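Local coordinates for DUF917 domain-containing protein (Chromobacterium violaceum, PDB 2O3I) that is of unknown function but, as a DUF917 domain-containing protein, has S-Me-THD-like N-terminal and C-terminal domains and forms a two-chain assembly, at residues A66-P71 against A156-E161; L168-P173 against E188-P193; P312-P317 against V355-A360. The protein carries 2 engineered substitutions. All coordinates share one frame; numbering follows the deposited sequence.

Contact 1: residues A66-P71 against A156-E161; sequences AYMGAP and AFLAGE
Met68 and Leu158 mark the closest backbone approach, their CA atoms 8.8 Å apart. That spacing reflects an intervening strand: residues 203-211 run antiparallel to both strand 61-69 and strand 156-159, so the two flanking strands point the same way and meet through side chains alone. Met68, a selenomethionine, reaches across on one side of the sheet. With CG opposite the backbone N (chi1 179°) and the next torsion also extended, its SE arrives 4.4 Å from Leu158 CD2, a loose apolar touch. The neighbouring Tyr67 sends its CB away from the partner strand, yet the length of the phenol carries OH back to Glu161, just past the strand's end. Tyr67 OH donates to Glu161 OE2 over 3.0 Å. The acceptor lies in the plane of the ring, at its edge, whereas the hydroxyl approaches from above the carboxylate, 39° out of its plane. A bend at chi2 of Glu161 helps bring the carboxylate to this position. The same OE2 also accepts a bond from Gly82 N, so two donors grip one oxygen, and Asn81 ND2 bonds to Glu161 O. The contact thus straddles the sheet: Tyr67 packs on Pro83 and Glu161 meets the start of helix 81-96, while Met68 and Leu158 lie against helix 183-194.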
loop_
_atom_site.group_PDB
_atom_site.type_symbol
_atom_site.label_atom_id
_atom_site.label_comp_id
_atom_site.label_asym_id
_atom_site.label_seq_id
_atom_site.Cartn_x
_atom_site.Cartn_y
_atom_site.Cartn_z
ATOM N N ALA A 66 15.321 9.702 1.504
ATOM C CA ALA A 66 16.013 8.857 0.538
ATOM C C ALA A 66 15.187 8.525 -0.698
ATOM O O ALA A 66 14.058 8.995 -0.872
ATOM C CB ALA A 66 16.451 7.555 1.211
ATOM N N TYR A 67 15.786 7.720 -1.562
ATOM C CA TYR A 67 15.131 7.239 -2.763
ATOM C C TYR A 67 14.878 5.767 -2.450
ATOM O O TYR A 67 15.664 5.128 -1.756
ATOM C CB TYR A 67 16.055 7.376 -3.978
ATOM C CG TYR A 67 15.680 8.494 -4.924
ATOM C CD1 TYR A 67 16.636 9.415 -5.353
ATOM C CD2 TYR A 67 14.382 8.616 -5.413
ATOM C CE1 TYR A 67 16.314 10.429 -6.244
ATOM C CE2 TYR A 67 14.045 9.633 -6.315
ATOM C CZ TYR A 67 15.020 10.535 -6.724
ATOM O OH TYR A 67 14.706 11.536 -7.617
HETATM N N MSE A 68 13.768 5.241 -2.947
HETATM C CA MSE A 68 13.399 3.848 -2.713
HETATM C C MSE A 68 12.802 3.277 -4.009
HETATM O O MSE A 68 12.173 4.003 -4.787
HETATM C CB MSE A 68 12.374 3.781 -1.566
HETATM C CG MSE A 68 11.867 2.389 -1.205
HETATM SE SE MSE A 68 10.410 2.437 0.109
HETATM C CE MSE A 68 11.194 1.332 1.489
ATOM N N GLY A 69 13.019 1.988 -4.248
ATOM C CA GLY A 69 12.477 1.374 -5.447
ATOM C C GLY A 69 13.491 0.682 -6.336
ATOM O O GLY A 69 14.615 0.397 -5.918
ATOM N N ALA A 70 13.081 0.423 -7.577
ATOM C CA ALA A 70 13.918 -0.249 -8.569
ATOM C C ALA A 70 15.060 0.624 -9.091
ATOM O O ALA A 70 14.835 1.744 -9.550
ATOM C CB ALA A 70 13.053 -0.706 -9.734
ATOM N N PRO A 71 16.305 0.116 -9.027
ATOM C CA PRO A 71 17.465 0.874 -9.507
ATOM C C PRO A 71 17.329 1.290 -10.967
ATOM O O PRO A 71 17.772 2.368 -11.354
ATOM C CB PRO A 71 18.624 -0.093 -9.284
ATOM C CG PRO A 71 18.205 -0.813 -8.039
ATOM C CD PRO A 71 16.742 -1.111 -8.331
ATOM N N ALA A 156 4.846 8.279 7.124
ATOM C CA ALA A 156 5.893 8.047 6.136
ATOM C C ALA A 156 5.409 8.743 4.860
ATOM O O ALA A 156 4.221 8.697 4.537
ATOM C CB ALA A 156 6.074 6.563 5.892
ATOM N N PHE A 157 6.315 9.395 4.143
ATOM C CA PHE A 157 5.911 10.091 2.932
ATOM C C PHE A 157 6.638 9.566 1.697
ATOM O O PHE A 157 7.863 9.503 1.673
ATOM C CB PHE A 157 6.172 11.597 3.082
ATOM C CG PHE A 157 5.490 12.228 4.276
ATOM C CD1 PHE A 157 4.113 12.466 4.272
ATOM C CD2 PHE A 157 6.220 12.562 5.409
ATOM C CE1 PHE A 157 3.472 13.030 5.391
ATOM C CE2 PHE A 157 5.596 13.123 6.530
ATOM C CZ PHE A 157 4.216 13.357 6.520
ATOM N N LEU A 158 5.867 9.167 0.687
ATOM C CA LEU A 158 6.412 8.694 -0.581
ATOM C C LEU A 158 6.006 9.730 -1.625
ATOM O O LEU A 158 4.853 10.156 -1.667
ATOM C CB LEU A 158 5.835 7.330 -0.954
ATOM C CG LEU A 158 6.338 6.137 -0.153
ATOM C CD1 LEU A 158 5.519 4.910 -0.545
ATOM C CD2 LEU A 158 7.825 5.912 -0.408
ATOM N N ALA A 159 6.949 10.143 -2.464
ATOM C CA ALA A 159 6.646 11.159 -3.460
ATOM C C ALA A 159 7.143 10.849 -4.864
ATOM O O ALA A 159 8.168 10.190 -5.043
ATOM C CB ALA A 159 7.201 12.494 -2.997
ATOM N N GLY A 160 6.391 11.334 -5.851
ATOM C CA GLY A 160 6.736 11.150 -7.253
ATOM C C GLY A 160 7.559 12.326 -7.749
ATOM O O GLY A 160 7.866 13.242 -6.984
ATOM N N GLU A 161 7.910 12.318 -9.031
ATOM C CA GLU A 161 8.719 13.386 -9.610
ATOM C C GLU A 161 7.907 14.571 -10.134
ATOM O O GLU A 161 8.460 15.646 -10.386
ATOM C CB GLU A 161 9.586 12.819 -10.741
ATOM C CG GLU A 161 10.579 11.747 -10.285
ATOM C CD GLU A 161 11.655 12.300 -9.357
ATOM O OE1 GLU A 161 12.408 13.204 -9.793
ATOM O OE2 GLU A 161 11.750 11.832 -8.199
#

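Contact 2: residues L168-P173 against E188-P193; sequences LGVRMP and EQMLRP
Val170 meets Met190 and Leu168 meets Leu191 without any flat group between them; the planar groups of this contact belong to the helix, where Arg192 and Glu188 pair one turn apart. Arg192 NH2 donates to Glu188 OE2 at 3.1 Å in a salt bridge that comes over a face of the carboxylate, 59° out of its plane. Seen from the arginine, the oxygen is tilted 21° from the guanidinium plane, away from an ideally flat pairing. Glu188 OE2 is also bonded by Leu141 N, and this second donor probably helps to stabilise the negative charge of a buried carboxylate. The strand itself is met by apolar groups. Selenomethionine Met190 extends straight beyond CG (chi3 177°), and its SE comes 4.1 Å from Val170 CG2, the two side chains crossing at a slant. Two residues earlier on the strand, Leu168 is touched at CB, not at its methyl tips, by Leu191 CD2, 4.2 Å away. Leu168 and Val170, two positions apart, point from the same face of the strand toward the helix. Pro193 has no amide hydrogen to give to the preceding turn, and the helix kinks there. Beyond the contact, Gln189 NE2 bonds to Asn197 OD1 of the second subunit. Residues 168-171 pair antiparallel with a strand of that subunit, giving an alpha/beta layering in which a helix covers the edge strand of a sheet that continues across the dimer interface.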
loop_
_atom_site.group_PDB
_atom_site.type_symbol
_atom_site.label_atom_id
_atom_site.label_comp_id
_atom_site.label_asym_id
_atom_site.label_seq_id
_atom_site.Cartn_x
_atom_site.Cartn_y
_atom_site.Cartn_z
ATOM N N LEU A 168 1.633 7.457 4.559
ATOM C CA LEU A 168 1.283 6.172 5.131
ATOM C C LEU A 168 1.474 6.180 6.642
ATOM O O LEU A 168 2.527 6.566 7.141
ATOM C CB LEU A 168 2.138 5.079 4.484
ATOM C CG LEU A 168 1.773 3.597 4.622
ATOM C CD1 LEU A 168 2.155 3.097 5.983
ATOM C CD2 LEU A 168 0.293 3.388 4.352
ATOM N N GLY A 169 0.434 5.770 7.361
ATOM C CA GLY A 169 0.494 5.703 8.811
ATOM C C GLY A 169 0.217 4.276 9.240
ATOM O O GLY A 169 -0.694 3.641 8.711
ATOM N N VAL A 170 1.005 3.754 10.175
ATOM C CA VAL A 170 0.808 2.388 10.656
ATOM C C VAL A 170 0.793 2.277 12.178
ATOM O O VAL A 170 1.708 2.741 12.864
ATOM C CB VAL A 170 1.898 1.420 10.130
ATOM C CG1 VAL A 170 1.725 0.048 10.766
ATOM C CG2 VAL A 170 1.806 1.297 8.619
ATOM N N ARG A 171 -0.259 1.645 12.688
ATOM C CA ARG A 171 -0.419 1.406 14.115
ATOM C C ARG A 171 -0.569 -0.107 14.293
ATOM O O ARG A 171 -1.553 -0.708 13.854
ATOM C CB ARG A 171 -1.657 2.137 14.657
HETATM N N MSE A 172 0.431 -0.717 14.918
HETATM C CA MSE A 172 0.424 -2.152 15.158
HETATM C C MSE A 172 -0.531 -2.489 16.292
HETATM O O MSE A 172 -0.788 -1.664 17.169
HETATM C CB MSE A 172 1.825 -2.633 15.542
HETATM C CG MSE A 172 2.868 -2.482 14.463
HETATM SE SE MSE A 172 2.481 -3.593 12.941
HETATM C CE MSE A 172 3.068 -5.299 13.646
ATOM N N PRO A 173 -1.091 -3.703 16.279
ATOM C CA PRO A 173 -2.003 -4.057 17.367
ATOM C C PRO A 173 -1.127 -4.505 18.542
ATOM O O PRO A 173 0.053 -4.810 18.357
ATOM C CB PRO A 173 -2.812 -5.202 16.769
ATOM C CG PRO A 173 -1.794 -5.906 15.930
ATOM C CD PRO A 173 -1.067 -4.753 15.244
ATOM N N GLU A 188 7.746 -1.240 5.702
ATOM C CA GLU A 188 8.489 -1.462 4.472
ATOM C C GLU A 188 7.701 -2.364 3.522
ATOM O O GLU A 188 7.721 -2.171 2.307
ATOM C CB GLU A 188 9.836 -2.097 4.792
ATOM C CG GLU A 188 10.753 -2.234 3.602
ATOM C CD GLU A 188 12.051 -2.911 3.973
ATOM O OE1 GLU A 188 12.003 -4.086 4.388
ATOM O OE2 GLU A 188 13.115 -2.270 3.859
ATOM N N GLN A 189 7.013 -3.350 4.085
ATOM C CA GLN A 189 6.214 -4.278 3.291
ATOM C C GLN A 189 5.075 -3.572 2.579
ATOM O O GLN A 189 4.614 -4.017 1.535
ATOM C CB GLN A 189 5.642 -5.378 4.182
ATOM C CG GLN A 189 6.659 -6.408 4.618
ATOM C CD GLN A 189 6.086 -7.391 5.612
ATOM O OE1 GLN A 189 6.780 -8.294 6.074
ATOM N NE2 GLN A 189 4.816 -7.220 5.949
HETATM N N MSE A 190 4.621 -2.463 3.145
HETATM C CA MSE A 190 3.524 -1.714 2.552
HETATM C C MSE A 190 3.976 -0.578 1.642
HETATM O O MSE A 190 3.273 -0.218 0.695
HETATM C CB MSE A 190 2.621 -1.170 3.652
HETATM C CG MSE A 190 1.997 -2.260 4.490
HETATM SE SE MSE A 190 0.878 -1.549 5.874
HETATM C CE MSE A 190 0.219 -3.208 6.623
ATOM N N LEU A 191 5.153 -0.025 1.925
ATOM C CA LEU A 191 5.683 1.076 1.135
ATOM C C LEU A 191 6.120 0.640 -0.257
ATOM O O LEU A 191 5.762 1.267 -1.255
ATOM C CB LEU A 191 6.870 1.723 1.855
ATOM C CG LEU A 191 6.606 2.455 3.175
ATOM C CD1 LEU A 191 7.929 2.878 3.779
ATOM C CD2 LEU A 191 5.727 3.664 2.943
ATOM N N ARG A 192 6.883 -0.442 -0.325
ATOM C CA ARG A 192 7.387 -0.918 -1.605
ATOM C C ARG A 192 6.326 -1.229 -2.666
ATOM O O ARG A 192 6.503 -0.897 -3.836
ATOM C CB ARG A 192 8.308 -2.126 -1.384
ATOM C CG ARG A 192 9.577 -1.780 -0.595
ATOM C CD ARG A 192 10.540 -2.962 -0.495
ATOM N NE ARG A 192 11.703 -2.680 0.346
ATOM C CZ ARG A 192 12.687 -1.840 0.032
ATOM N NH1 ARG A 192 12.668 -1.182 -1.120
ATOM N NH2 ARG A 192 13.691 -1.652 0.877
ATOM N N PRO A 193 5.213 -1.872 -2.284
ATOM C CA PRO A 193 4.200 -2.166 -3.304
ATOM C C PRO A 193 3.552 -0.903 -3.874
ATOM O O PRO A 193 3.208 -0.845 -5.054
ATOM C CB PRO A 193 3.202 -3.045 -2.553
ATOM C CG PRO A 193 4.072 -3.753 -1.560
ATOM C CD PRO A 193 4.944 -2.631 -1.050
#

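Contact 3: residues P312-P317 against V355-A360; sequences PLATAP and VIALPA
Pro317 can be followed round its ring as it leans on Ala360. Its CB lies 3.4 Å from Ala360 CB, tighter than ordinary van der Waals contact, and CG, the next ring atom, is still only 3.6 Å from the same methyl. The ring thus presents one flank to the alanine; Leu370 and Phe373 of helix 367-379 and Tyr386 also pack on the proline, and Tyr386 touches Ala360 as well. Ala360 CB also approaches the carbonyl of its partner, with Pro317 O at 3.5 Å. A cis peptide precedes Pro317, and here the backbones are close, 5.3 Å between the CA atoms of Pro317 and Ala360. Earlier along both segments the same theme recurs in smaller form: Ala314 and Ala357 turn their methyls toward each other, CB to CB at 4.1 Å, and both also touch Leu262. The two touching parts run nearly together, 28° apart, yet no hydrogen bond joins them. Their backbone bonds go elsewhere in the antiparallel sheet, Ala316 to Leu302 and Ile356 to Ser321. Polar groups at the proline end also find partners beyond the pair, as Arg136 NH1 bonds to Pro317 O and Asp318 OD1 to Ala360 N. With no hydrogen bond across it, the contact rests on apolar methyl and ring contacts; the small methyls let the chains come close, while Pro317 O and Ala360 N bond outside the pair.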
loop_
_atom_site.group_PDB
_atom_site.type_symbol
_atom_site.label_atom_id
_atom_site.label_comp_id
_atom_site.label_asym_id
_atom_site.label_seq_id
_atom_site.Cartn_x
_atom_site.Cartn_y
_atom_site.Cartn_z
ATOM N N PRO A 312 30.957 -19.774 6.750
ATOM C CA PRO A 312 31.221 -18.640 5.857
ATOM C C PRO A 312 32.434 -17.810 6.280
ATOM O O PRO A 312 32.805 -17.790 7.455
ATOM C CB PRO A 312 29.917 -17.847 5.918
ATOM C CG PRO A 312 29.435 -18.105 7.299
ATOM C CD PRO A 312 29.693 -19.583 7.485
ATOM N N LEU A 313 33.053 -17.140 5.313
ATOM C CA LEU A 313 34.220 -16.302 5.579
ATOM C C LEU A 313 33.820 -15.083 6.402
ATOM O O LEU A 313 34.559 -14.646 7.290
ATOM C CB LEU A 313 34.847 -15.831 4.265
ATOM C CG LEU A 313 35.641 -16.838 3.436
ATOM C CD1 LEU A 313 35.935 -16.241 2.076
ATOM C CD2 LEU A 313 36.934 -17.186 4.157
ATOM N N ALA A 314 32.650 -14.536 6.090
ATOM C CA ALA A 314 32.133 -13.372 6.797
ATOM C C ALA A 314 30.623 -13.326 6.674
ATOM O O ALA A 314 30.038 -13.934 5.780
ATOM C CB ALA A 314 32.744 -12.085 6.238
ATOM N N THR A 315 29.997 -12.582 7.574
ATOM C CA THR A 315 28.554 -12.469 7.588
ATOM C C THR A 315 28.166 -11.107 8.134
ATOM O O THR A 315 28.892 -10.531 8.943
ATOM C CB THR A 315 27.956 -13.571 8.489
ATOM O OG1 THR A 315 28.190 -14.848 7.886
ATOM C CG2 THR A 315 26.481 -13.375 8.689
ATOM N N ALA A 316 27.034 -10.589 7.670
ATOM C CA ALA A 316 26.532 -9.312 8.154
ATOM C C ALA A 316 26.249 -9.564 9.630
ATOM O O ALA A 316 26.017 -10.705 10.025
ATOM C CB ALA A 316 25.248 -8.939 7.423
ATOM N N PRO A 317 26.221 -8.512 10.461
ATOM C CA PRO A 317 26.416 -7.082 10.192
ATOM C C PRO A 317 27.748 -6.641 9.596
ATOM O O PRO A 317 27.857 -5.528 9.098
ATOM C CB PRO A 317 26.153 -6.443 11.553
ATOM C CG PRO A 317 26.664 -7.483 12.506
ATOM C CD PRO A 317 26.081 -8.750 11.911
ATOM N N VAL A 355 38.066 -9.180 -1.818
ATOM C CA VAL A 355 36.881 -9.072 -0.986
ATOM C C VAL A 355 37.366 -8.711 0.410
ATOM O O VAL A 355 38.165 -9.436 1.013
ATOM C CB VAL A 355 36.104 -10.401 -0.932
ATOM C CG1 VAL A 355 34.854 -10.238 -0.075
ATOM C CG2 VAL A 355 35.741 -10.852 -2.351
ATOM N N ILE A 356 36.893 -7.574 0.910
ATOM C CA ILE A 356 37.276 -7.093 2.226
ATOM C C ILE A 356 36.088 -7.054 3.173
ATOM O O ILE A 356 34.986 -6.662 2.796
ATOM C CB ILE A 356 37.900 -5.678 2.136
ATOM C CG1 ILE A 356 39.225 -5.752 1.373
ATOM C CG2 ILE A 356 38.131 -5.104 3.534
ATOM C CD1 ILE A 356 39.884 -4.403 1.119
ATOM N N ALA A 357 36.319 -7.488 4.407
ATOM C CA ALA A 357 35.276 -7.470 5.416
ATOM C C ALA A 357 35.603 -6.349 6.392
ATOM O O ALA A 357 36.760 -6.142 6.754
ATOM C CB ALA A 357 35.216 -8.809 6.147
ATOM N N LEU A 358 34.583 -5.608 6.792
ATOM C CA LEU A 358 34.768 -4.534 7.746
ATOM C C LEU A 358 33.957 -4.890 8.986
ATOM O O LEU A 358 32.777 -5.253 8.900
ATOM C CB LEU A 358 34.281 -3.202 7.165
ATOM C CG LEU A 358 34.899 -2.717 5.847
ATOM C CD1 LEU A 358 34.189 -1.434 5.394
ATOM C CD2 LEU A 358 36.400 -2.484 6.022
ATOM N N PRO A 359 34.586 -4.823 10.161
ATOM C CA PRO A 359 33.831 -5.155 11.368
ATOM C C PRO A 359 32.645 -4.211 11.550
ATOM O O PRO A 359 32.770 -2.993 11.393
ATOM C CB PRO A 359 34.880 -5.040 12.476
ATOM C CG PRO A 359 35.918 -4.106 11.890
ATOM C CD PRO A 359 36.001 -4.564 10.467
ATOM N N ALA A 360 31.483 -4.778 11.851
ATOM C CA ALA A 360 30.293 -3.966 12.036
ATOM C C ALA A 360 30.501 -2.980 13.177
ATOM O O ALA A 360 31.252 -3.257 14.107
ATOM C CB ALA A 360 29.101 -4.855 12.326
#

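Overall arrangement
Contacts 1, 2 and 3 follow one another along the chain, each closing before the next opens. The first two have centres 14 Å apart and share the mixed sheet, in which strands 156-159 and 165-171 are neighbours. They also touch directly: Leu158 CD1 packs 3.7 Å from Leu191 CD2, so helix 183-194 links them on one side of the sheet. Contact 3 belongs instead to the antiparallel sheet of the S-Me-THD-like C-terminal range. Its centre is 29 Å from that of contact 1 and 31 Å from that of contact 2, without any touch. The first two thus run from the interior of the mixed sheet to its edge strand at the dimer interface, while the third lies in a separate sheet of the chain.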